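Local coordinates for protein octopine dehydrogenase (Pecten maximus, PDB 3C7A) that catalyses the NADH-dependent reductive condensation of L-arginine with pyruvate to D-octopine, and the reverse reaction, preferring arginine for its guanidinium group, at residues V106-A110 / K132-S137; Q118-Q124 / R381-Y386; H212-L216 / Y325-I330. One frame throughout, in Å; residues are numbered along the deposited sequence.

Interaction 1: V106-A110 / K132-S137; sequences VQDSA and KAAAVS. With EDO (1,2-ethanediol), chain D.
K132 reaches across to V106 and D108 and ties together two loops of the Rossmann-type nucleotide-binding domain, each leading from a helix into a strand of the central sheet. V106-A110 precedes strand 111-114 and contains a type I beta turn from Q107 to A110. K132-S137 opens on the end of a 3-10 turn and runs into strand 137-141, the parallel neighbour of that strand.

The inner part is close and buried, a valine set against backbone oxygens. V136 packs its CB against the backbone oxygen of A110, with V136 CB 3.5 Å from A110 O. Its CG1, turned anti to the carbonyl carbon (chi1 -60°), reaches the carbonyl oxygens of the turn, where V136 CG1 lies 3.6 Å from D108 O and a little farther from Q107 O. The same methyl faces A110 CB, while V136 also touches I112 and S137 hydrogen-bonds to I112 through the backbone, so the packing runs straight on into the sheet.

Toward solvent the contact depends on one ammonium group. The K132 chain bends at chi2 (73°) and chi3 (81°), which curls its end back over the turn and lets it cross the D108 side chain at about a right angle. K132 NZ makes a salt bridge of 2.8 Å to D108 OD1, met nearly along the C-O bond, and a hydrogen bond of 3.1 Å to V106 O. A methionine here would probably leave the D108 carboxylate without its charge partner and V106 O without this donor, freeing the outer edge of the turn to move. Beyond the salt bridge sits an ethanediol, probably from the crystallisation liquor: K132 NZ comes within 3.5 Å of its C1, and D108 N gives its O2 a long, weak hydrogen bond of 3.5 Å.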
loop_
_atom_site.group_PDB
_atom_site.type_symbol
_atom_site.label_atom_id
_atom_site.label_comp_id
_atom_site.label_asym_id
_atom_site.label_seq_id
_atom_site.Cartn_x
_atom_site.Cartn_y
_atom_site.Cartn_z
ATOM N N VAL A 106 7.726 6.471 21.823
ATOM C CA VAL A 106 7.312 7.532 20.886
ATOM C C VAL A 106 6.753 8.783 21.599
ATOM O O VAL A 106 5.948 8.667 22.530
ATOM C CB VAL A 106 6.322 6.979 19.801
ATOM C CG1 VAL A 106 5.020 6.473 20.430
ATOM C CG2 VAL A 106 6.043 8.014 18.713
ATOM N N GLN A 107 7.187 9.969 21.158
ATOM C CA GLN A 107 6.772 11.241 21.781
ATOM C C GLN A 107 5.455 11.811 21.220
ATOM O O GLN A 107 5.045 11.468 20.107
ATOM C CB GLN A 107 7.903 12.289 21.744
ATOM C CG GLN A 107 8.253 12.862 20.362
ATOM C CD GLN A 107 9.259 14.014 20.428
ATOM O OE1 GLN A 107 9.240 14.824 21.356
ATOM N NE2 GLN A 107 10.135 14.092 19.430
ATOM N N ASP A 108 4.814 12.684 22.002
ATOM C CA ASP A 108 3.517 13.285 21.650
ATOM C C ASP A 108 3.484 14.010 20.293
ATOM O O ASP A 108 2.478 13.951 19.583
ATOM C CB ASP A 108 3.044 14.245 22.756
ATOM C CG ASP A 108 2.362 13.529 23.928
ATOM O OD1 ASP A 108 2.312 12.279 23.952
ATOM O OD2 ASP A 108 1.869 14.233 24.838
ATOM N N SER A 109 4.581 14.683 19.940
ATOM C CA SER A 109 4.624 15.519 18.731
ATOM C C SER A 109 5.138 14.815 17.461
ATOM O O SER A 109 5.523 15.480 16.494
ATOM C CB SER A 109 5.433 16.798 18.998
ATOM O OG SER A 109 6.821 16.522 19.121
ATOM N N ALA A 110 5.121 13.483 17.452
ATOM C CA ALA A 110 5.644 12.704 16.321
ATOM C C ALA A 110 4.683 12.608 15.127
ATOM O O ALA A 110 3.460 12.634 15.297
ATOM C CB ALA A 110 6.056 11.311 16.787
ATOM N N LYS A 132 -2.497 7.422 23.194
ATOM C CA LYS A 132 -1.406 8.121 22.496
ATOM C C LYS A 132 -1.742 8.460 21.033
ATOM O O LYS A 132 -1.249 9.454 20.492
ATOM C CB LYS A 132 -0.112 7.291 22.583
ATOM C CG LYS A 132 1.114 7.868 21.852
ATOM C CD LYS A 132 1.729 9.080 22.558
ATOM C CE LYS A 132 2.638 8.672 23.711
ATOM N NZ LYS A 132 3.506 9.799 24.156
ATOM N N ALA A 133 -2.594 7.643 20.412
ATOM C CA ALA A 133 -2.982 7.817 19.005
ATOM C C ALA A 133 -3.811 9.083 18.727
ATOM O O ALA A 133 -3.968 9.482 17.570
ATOM C CB ALA A 133 -3.712 6.572 18.498
ATOM N N ALA A 134 -4.331 9.704 19.785
ATOM C CA ALA A 134 -5.097 10.949 19.664
ATOM C C ALA A 134 -4.213 12.203 19.735
ATOM O O ALA A 134 -4.678 13.314 19.459
ATOM C CB ALA A 134 -6.200 11.002 20.721
ATOM N N ALA A 135 -2.944 12.016 20.098
ATOM C CA ALA A 135 -1.983 13.118 20.195
ATOM C C ALA A 135 -1.141 13.297 18.924
ATOM O O ALA A 135 -0.901 14.428 18.494
ATOM C CB ALA A 135 -1.082 12.938 21.420
ATOM N N VAL A 136 -0.699 12.183 18.333
ATOM C CA VAL A 136 0.128 12.194 17.110
ATOM C C VAL A 136 -0.695 12.420 15.826
ATOM O O VAL A 136 -1.923 12.529 15.884
ATOM C CB VAL A 136 0.975 10.887 16.971
ATOM C CG1 VAL A 136 1.920 10.720 18.157
ATOM C CG2 VAL A 136 0.077 9.655 16.819
ATOM N N SER A 137 -0.007 12.494 14.680
ATOM C CA SER A 137 -0.643 12.588 13.353
ATOM C C SER A 137 -0.358 11.348 12.488
ATOM O O SER A 137 0.688 10.713 12.640
ATOM C CB SER A 137 -0.178 13.851 12.617
ATOM O OG SER A 137 -0.642 15.033 13.251
HETATM C C1 EDO D . 6.234 11.403 25.565
HETATM O O1 EDO D . 6.802 10.859 26.763
HETATM C C2 EDO D . 5.452 12.669 25.894
HETATM O O2 EDO D . 5.944 13.753 25.098
#

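Interaction 2: Q118-Q124 / R381-Y386; sequences QAGFEFQ and RCPQRY
R381 lays its side chain along A119 and G120 at the start of helix 121-129, a helix of the Rossmann-type domain for which G120 is the N-cap residue. The contact joins that helix start, with the pyruvate-binding Q118 just before it, to the loop between helices 349-362 and 391-396.

R381 comes first and covers the most surface. Its chain is extended from CG to NE, carrying the guanidinium past A119 to Q124. There R381 NH2 donates a fairly straight bond (163°) to Q124 OE1 at 2.8 Å, the acceptor lying in the guanidinium plane; NE adds a weak one to the same oxygen. The amide plane stands 81° from the guanidinium. R381 NH1 bonds to A119 O at 3.2 Å, approaching from above the carbonyl plane. G120 and the amide of F121 lie over one guanidinium face. G120, whose own backbone angles (phi 94°) suit a residue without a side chain, lets R381 CB come close to its CA. R381 also rests on M332 and V336 of helix 330-344, so it lies between the Rossmann-type domain and that helix.

The R381 carbonyl oxygen meets the edge of the F123 ring, with R381 O 4.0 Å from F123 CD2. P383 follows, its CB over one face of that ring and its CD 4.2 Å from F123 CE2. The chain then curls through 383-385 and brings Y386 back to the helix. Y386 CD2 packs 4.1 Å from F123 CB, and F123 O lies over a face of the tyrosine ring. The phenol reaches on to the aliphatic part of Q124, Y386 OH being 3.9 Å from Q124 CB. One water closes this end, accepting from Q124 NE2 at 3.2 Å and hydrogen-bonded to Y386 OH.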
loop_
_atom_site.group_PDB
_atom_site.type_symbol
_atom_site.label_atom_id
_atom_site.label_comp_id
_atom_site.label_asym_id
_atom_site.label_seq_id
_atom_site.Cartn_x
_atom_site.Cartn_y
_atom_site.Cartn_z
ATOM N N GLN A 118 -1.155 0.792 2.316
ATOM C CA GLN A 118 -2.229 -0.160 2.051
ATOM C C GLN A 118 -3.505 0.047 2.980
ATOM O O GLN A 118 -3.641 1.014 3.597
ATOM C CB GLN A 118 -1.728 -1.665 2.003
ATOM C CG GLN A 118 -0.784 -2.018 0.813
ATOM C CD GLN A 118 -0.310 -3.464 0.766
ATOM O OE1 GLN A 118 0.551 -3.856 1.497
ATOM N NE2 GLN A 118 -0.889 -4.246 -0.115
ATOM N N ALA A 119 -4.398 -0.899 3.029
ATOM C CA ALA A 119 -5.741 -0.700 3.559
ATOM C C ALA A 119 -5.834 -1.160 5.010
ATOM O O ALA A 119 -5.399 -2.260 5.353
ATOM C CB ALA A 119 -6.763 -1.431 2.702
ATOM N N GLY A 120 -6.405 -0.312 5.859
ATOM C CA GLY A 120 -6.558 -0.632 7.285
ATOM C C GLY A 120 -5.447 -0.132 8.200
ATOM O O GLY A 120 -5.384 -0.517 9.372
ATOM N N PHE A 121 -4.584 0.731 7.663
ATOM C CA PHE A 121 -3.428 1.292 8.379
ATOM C C PHE A 121 -3.818 2.047 9.659
ATOM O O PHE A 121 -3.206 1.849 10.715
ATOM C CB PHE A 121 -2.640 2.211 7.428
ATOM C CG PHE A 121 -1.280 2.628 7.941
ATOM C CD1 PHE A 121 -1.084 3.901 8.474
ATOM C CD2 PHE A 121 -0.189 1.763 7.857
ATOM C CE1 PHE A 121 0.174 4.302 8.935
ATOM C CE2 PHE A 121 1.074 2.152 8.316
ATOM C CZ PHE A 121 1.256 3.426 8.856
ATOM N N GLU A 122 -4.841 2.896 9.556
ATOM C CA GLU A 122 -5.273 3.759 10.664
ATOM C C GLU A 122 -5.967 3.006 11.807
ATOM O O GLU A 122 -5.773 3.345 12.980
ATOM C CB GLU A 122 -6.174 4.897 10.157
ATOM C CG GLU A 122 -5.495 5.892 9.202
ATOM C CD GLU A 122 -5.596 5.495 7.729
ATOM O OE1 GLU A 122 -6.068 4.378 7.426
ATOM O OE2 GLU A 122 -5.202 6.313 6.868
ATOM N N PHE A 123 -6.773 1.997 11.467
ATOM C CA PHE A 123 -7.466 1.177 12.475
ATOM C C PHE A 123 -6.482 0.411 13.368
ATOM O O PHE A 123 -6.688 0.308 14.584
ATOM C CB PHE A 123 -8.453 0.185 11.829
ATOM C CG PHE A 123 -9.480 0.822 10.914
ATOM C CD1 PHE A 123 -10.131 2.005 11.267
ATOM C CD2 PHE A 123 -9.820 0.207 9.709
ATOM C CE1 PHE A 123 -11.083 2.582 10.420
ATOM C CE2 PHE A 123 -10.773 0.773 8.855
ATOM C CZ PHE A 123 -11.406 1.965 9.213
ATOM N N GLN A 124 -5.421 -0.115 12.754
ATOM C CA GLN A 124 -4.384 -0.893 13.446
ATOM C C GLN A 124 -3.562 -0.037 14.421
ATOM O O GLN A 124 -3.273 -0.471 15.541
ATOM C CB GLN A 124 -3.468 -1.583 12.421
ATOM C CG GLN A 124 -2.432 -2.548 13.011
ATOM C CD GLN A 124 -1.612 -3.273 11.945
ATOM O OE1 GLN A 124 -1.067 -2.654 11.028
ATOM N NE2 GLN A 124 -1.518 -4.594 12.072
ATOM N N ARG A 381 -7.513 -6.940 8.523
ATOM C CA ARG A 381 -7.545 -5.566 9.036
ATOM C C ARG A 381 -8.935 -4.905 9.012
ATOM O O ARG A 381 -9.035 -3.675 9.094
ATOM C CB ARG A 381 -6.561 -4.690 8.255
ATOM C CG ARG A 381 -5.124 -4.711 8.744
ATOM C CD ARG A 381 -4.244 -3.993 7.729
ATOM N NE ARG A 381 -3.021 -3.449 8.308
ATOM C CZ ARG A 381 -2.146 -2.693 7.647
ATOM N NH1 ARG A 381 -2.347 -2.376 6.373
ATOM N NH2 ARG A 381 -1.062 -2.251 8.266
ATOM N N CYS A 382 -9.996 -5.705 8.894
ATOM C CA CYS A 382 -11.366 -5.172 8.909
ATOM C C CYS A 382 -11.689 -4.518 10.262
ATOM O O CYS A 382 -11.246 -5.011 11.302
ATOM C CB CYS A 382 -12.396 -6.256 8.545
ATOM S SG CYS A 382 -12.569 -7.637 9.714
ATOM N N PRO A 383 -12.433 -3.391 10.250
ATOM C CA PRO A 383 -12.736 -2.629 11.475
ATOM C C PRO A 383 -13.396 -3.425 12.609
ATOM O O PRO A 383 -13.174 -3.109 13.781
ATOM C CB PRO A 383 -13.673 -1.514 10.985
ATOM C CG PRO A 383 -14.130 -1.938 9.624
ATOM C CD PRO A 383 -13.013 -2.746 9.057
ATOM N N GLN A 384 -14.189 -4.441 12.263
ATOM C CA GLN A 384 -14.894 -5.268 13.255
ATOM C C GLN A 384 -13.961 -6.163 14.078
ATOM O O GLN A 384 -14.307 -6.569 15.191
ATOM C CB GLN A 384 -15.983 -6.120 12.589
ATOM C CG GLN A 384 -17.207 -5.337 12.103
ATOM C CD GLN A 384 -17.024 -4.712 10.723
ATOM O OE1 GLN A 384 -15.982 -4.869 10.078
ATOM N NE2 GLN A 384 -18.047 -3.999 10.263
ATOM N N ARG A 385 -12.786 -6.465 13.524
ATOM C CA ARG A 385 -11.765 -7.263 14.211
ATOM C C ARG A 385 -11.235 -6.554 15.464
ATOM O O ARG A 385 -10.813 -7.209 16.422
ATOM C CB ARG A 385 -10.606 -7.580 13.256
ATOM C CG ARG A 385 -9.568 -8.553 13.805
ATOM C CD ARG A 385 -8.164 -7.974 13.684
ATOM N NE ARG A 385 -7.141 -8.847 14.262
ATOM C CZ ARG A 385 -6.809 -8.886 15.552
ATOM N NH1 ARG A 385 -5.861 -9.719 15.963
ATOM N NH2 ARG A 385 -7.419 -8.102 16.436
ATOM N N TYR A 386 -11.262 -5.222 15.447
ATOM C CA TYR A 386 -10.771 -4.409 16.566
ATOM C C TYR A 386 -11.903 -3.851 17.441
ATOM O O TYR A 386 -11.647 -3.165 18.435
ATOM C CB TYR A 386 -9.889 -3.261 16.055
ATOM C CG TYR A 386 -8.746 -3.680 15.150
ATOM C CD1 TYR A 386 -7.597 -4.280 15.669
ATOM C CD2 TYR A 386 -8.806 -3.455 13.774
ATOM C CE1 TYR A 386 -6.540 -4.660 14.837
ATOM C CE2 TYR A 386 -7.754 -3.829 12.932
ATOM C CZ TYR A 386 -6.627 -4.430 13.472
ATOM O OH TYR A 386 -5.588 -4.800 12.647
HETATM O O HOH W 1 -3.157 -6.286 14.225
#

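Interaction 3: H212-L216 / Y325-I330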
loop_
_atom_site.group_PDB
_atom_site.type_symbol
_atom_site.label_atom_id
_atom_site.label_comp_id
_atom_site.label_asym_id
_atom_site.label_seq_id
_atom_site.Cartn_x
_atom_site.Cartn_y
_atom_site.Cartn_z
ATOM N N HIS A 212 -6.430 -7.155 -9.739
ATOM C CA HIS A 212 -5.652 -8.373 -10.012
ATOM C C HIS A 212 -6.415 -9.696 -9.836
ATOM O O HIS A 212 -6.258 -10.601 -10.659
ATOM C CB HIS A 212 -4.326 -8.389 -9.236
ATOM C CG HIS A 212 -3.303 -7.431 -9.765
ATOM N ND1 HIS A 212 -2.479 -6.692 -8.943
ATOM C CD2 HIS A 212 -2.978 -7.081 -11.033
ATOM C CE1 HIS A 212 -1.687 -5.935 -9.681
ATOM N NE2 HIS A 212 -1.970 -6.152 -10.953
ATOM N N PRO A 213 -7.230 -9.824 -8.761
ATOM C CA PRO A 213 -8.090 -11.012 -8.634
ATOM C C PRO A 213 -9.070 -11.217 -9.800
ATOM O O PRO A 213 -9.386 -12.362 -10.135
ATOM C CB PRO A 213 -8.857 -10.751 -7.332
ATOM C CG PRO A 213 -7.981 -9.831 -6.559
ATOM C CD PRO A 213 -7.379 -8.932 -7.594
ATOM N N ALA A 214 -9.533 -10.123 -10.407
ATOM C CA ALA A 214 -10.467 -10.187 -11.540
ATOM C C ALA A 214 -9.820 -10.691 -12.834
ATOM O O ALA A 214 -10.463 -11.387 -13.624
ATOM C CB ALA A 214 -11.128 -8.828 -11.769
ATOM N N ILE A 215 -8.554 -10.332 -13.045
ATOM C CA ILE A 215 -7.793 -10.755 -14.228
ATOM C C ILE A 215 -7.451 -12.252 -14.177
ATOM O O ILE A 215 -7.482 -12.939 -15.207
ATOM C CB ILE A 215 -6.519 -9.878 -14.429
ATOM C CG1 ILE A 215 -6.919 -8.442 -14.800
ATOM C CG2 ILE A 215 -5.591 -10.470 -15.499
ATOM C CD1 ILE A 215 -5.800 -7.416 -14.676
ATOM N N LEU A 216 -7.141 -12.750 -12.980
ATOM C CA LEU A 216 -6.868 -14.174 -12.768
ATOM C C LEU A 216 -8.128 -15.040 -12.909
ATOM O O LEU A 216 -8.065 -16.152 -13.441
ATOM C CB LEU A 216 -6.203 -14.406 -11.404
ATOM C CG LEU A 216 -4.760 -13.923 -11.202
ATOM C CD1 LEU A 216 -4.408 -13.875 -9.721
ATOM C CD2 LEU A 216 -3.757 -14.789 -11.963
ATOM N N TYR A 325 -0.021 -12.013 -5.238
ATOM C CA TYR A 325 -1.194 -11.396 -5.871
ATOM C C TYR A 325 -2.475 -11.580 -5.053
ATOM O O TYR A 325 -3.371 -10.734 -5.098
ATOM C CB TYR A 325 -1.415 -11.947 -7.288
ATOM C CG TYR A 325 -0.442 -11.454 -8.343
ATOM C CD1 TYR A 325 0.380 -12.350 -9.027
ATOM C CD2 TYR A 325 -0.353 -10.098 -8.671
ATOM C CE1 TYR A 325 1.270 -11.913 -10.006
ATOM C CE2 TYR A 325 0.537 -9.648 -9.649
ATOM C CZ TYR A 325 1.346 -10.563 -10.311
ATOM O OH TYR A 325 2.228 -10.133 -11.277
ATOM N N LEU A 326 -2.557 -12.688 -4.316
ATOM C CA LEU A 326 -3.744 -13.012 -3.522
ATOM C C LEU A 326 -3.484 -13.006 -2.012
ATOM O O LEU A 326 -4.378 -12.676 -1.231
ATOM C CB LEU A 326 -4.337 -14.363 -3.951
ATOM C CG LEU A 326 -4.846 -14.544 -5.390
ATOM C CD1 LEU A 326 -5.170 -16.007 -5.660
ATOM C CD2 LEU A 326 -6.059 -13.663 -5.693
ATOM N N THR A 327 -2.265 -13.366 -1.610
ATOM C CA THR A 327 -1.909 -13.464 -0.187
ATOM C C THR A 327 -1.801 -12.105 0.523
ATOM O O THR A 327 -1.824 -12.043 1.755
ATOM C CB THR A 327 -0.613 -14.290 0.040
ATOM O OG1 THR A 327 0.470 -13.714 -0.700
ATOM C CG2 THR A 327 -0.809 -15.741 -0.393
ATOM N N GLU A 328 -1.683 -11.031 -0.259
ATOM C CA GLU A 328 -1.659 -9.665 0.275
ATOM C C GLU A 328 -2.932 -8.880 -0.071
ATOM O O GLU A 328 -3.529 -8.249 0.801
ATOM C CB GLU A 328 -0.413 -8.907 -0.208
ATOM C CG GLU A 328 0.870 -9.222 0.565
ATOM C CD GLU A 328 1.218 -8.170 1.615
ATOM O OE1 GLU A 328 1.516 -7.015 1.236
ATOM O OE2 GLU A 328 1.214 -8.502 2.821
ATOM N N ASP A 329 -3.345 -8.936 -1.339
ATOM C CA ASP A 329 -4.472 -8.132 -1.842
ATOM C C ASP A 329 -5.854 -8.497 -1.277
ATOM O O ASP A 329 -6.779 -7.683 -1.339
ATOM C CB ASP A 329 -4.511 -8.149 -3.378
ATOM C CG ASP A 329 -3.373 -7.355 -4.012
ATOM O OD1 ASP A 329 -2.531 -6.797 -3.275
ATOM O OD2 ASP A 329 -3.323 -7.287 -5.260
ATOM N N ILE A 330 -5.994 -9.708 -0.737
ATOM C CA ILE A 330 -7.264 -10.134 -0.132
ATOM C C ILE A 330 -7.390 -9.719 1.352
ATOM O O ILE A 330 -8.258 -8.906 1.677
ATOM C CB ILE A 330 -7.565 -11.662 -0.354
ATOM C CG1 ILE A 330 -7.627 -12.015 -1.852
ATOM C CG2 ILE A 330 -8.843 -12.095 0.386
ATOM C CD1 ILE A 330 -8.765 -11.359 -2.646
HETATM O O HOH W 2 -5.424 -5.794 -7.221
#
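H212 and P213, in the first turn of helix 211-220, lie beside the irregular backbone of Y325 and L326, with CA of H212 6.8 Å from CA of Y325 and CA of P213 7.0 Å from CA of L326. Both segments belong to the alpha-helical domain of the opine dehydrogenases, and the contact carries the active-site histidine.

H212 and Y325 form a T-shaped (edge-to-face) pair: the tyrosine presents its CD2-CE2 edge to one imidazole face, CE2 standing over the ring centre. The ring centroids of H212 and Y325 are 5.3 Å apart and the planes meet at 68°. Both side chains have CG anti to the carbonyl carbon (chi1 -73° in H212), which swings the imidazole out from the helix toward the loop. D329 comes from another direction, at the imidazole edge, its carboxylate almost coplanar with the ring. D329 OD2 is 3.8 Å from H212 ND1, too long for a direct hydrogen bond. A water bridges the two residues instead: it accepts from H212 N at 3.0 Å and donates to D329 OD2 at 3.2 Å, pairing an amide of the helix start with the carboxylate.

Behind this polar front the contact is apolar. P213 CG touches I330 CD1 at 4.3 Å, and P213 CB meets L326 CD2. L216, one turn further along the helix, sets CD1 4.3 Å from Y325 CB and also against L326, whose other neighbours include A358 and I362 of helix 349-362.

D329 thus lies at the ring edge without a direct bond, and its water link goes to the backbone N of H212. Packing of Y325 on a face and the hydrogen bond from H212 NE2 to Y235 OH, beyond these segments, fix how the imidazole is turned, consistent with a defined place for the active-site ring.

Interaction 2 is the buried contact, whereas interactions 1 and 3 are partly buried. Interactions 1 and 2 are tied through helix 121-129, which begins in 118-124 and leads to the loop at 132-137. Interaction 1 stays within the nucleotide-binding domain, away from the annotated sites, and puts its salt bridge on the solvent side. In interaction 2 a buried arginine is matched by neutral oxygens instead of a carboxylate, at the junction with the loop before helix 391-396. Interaction 3 lies within the helical domain and relies on aromatic and apolar packing plus a water. It touches interaction 2 where Q118 packs on E328, beside the active site; interaction 1 lies across the chain's centre from it.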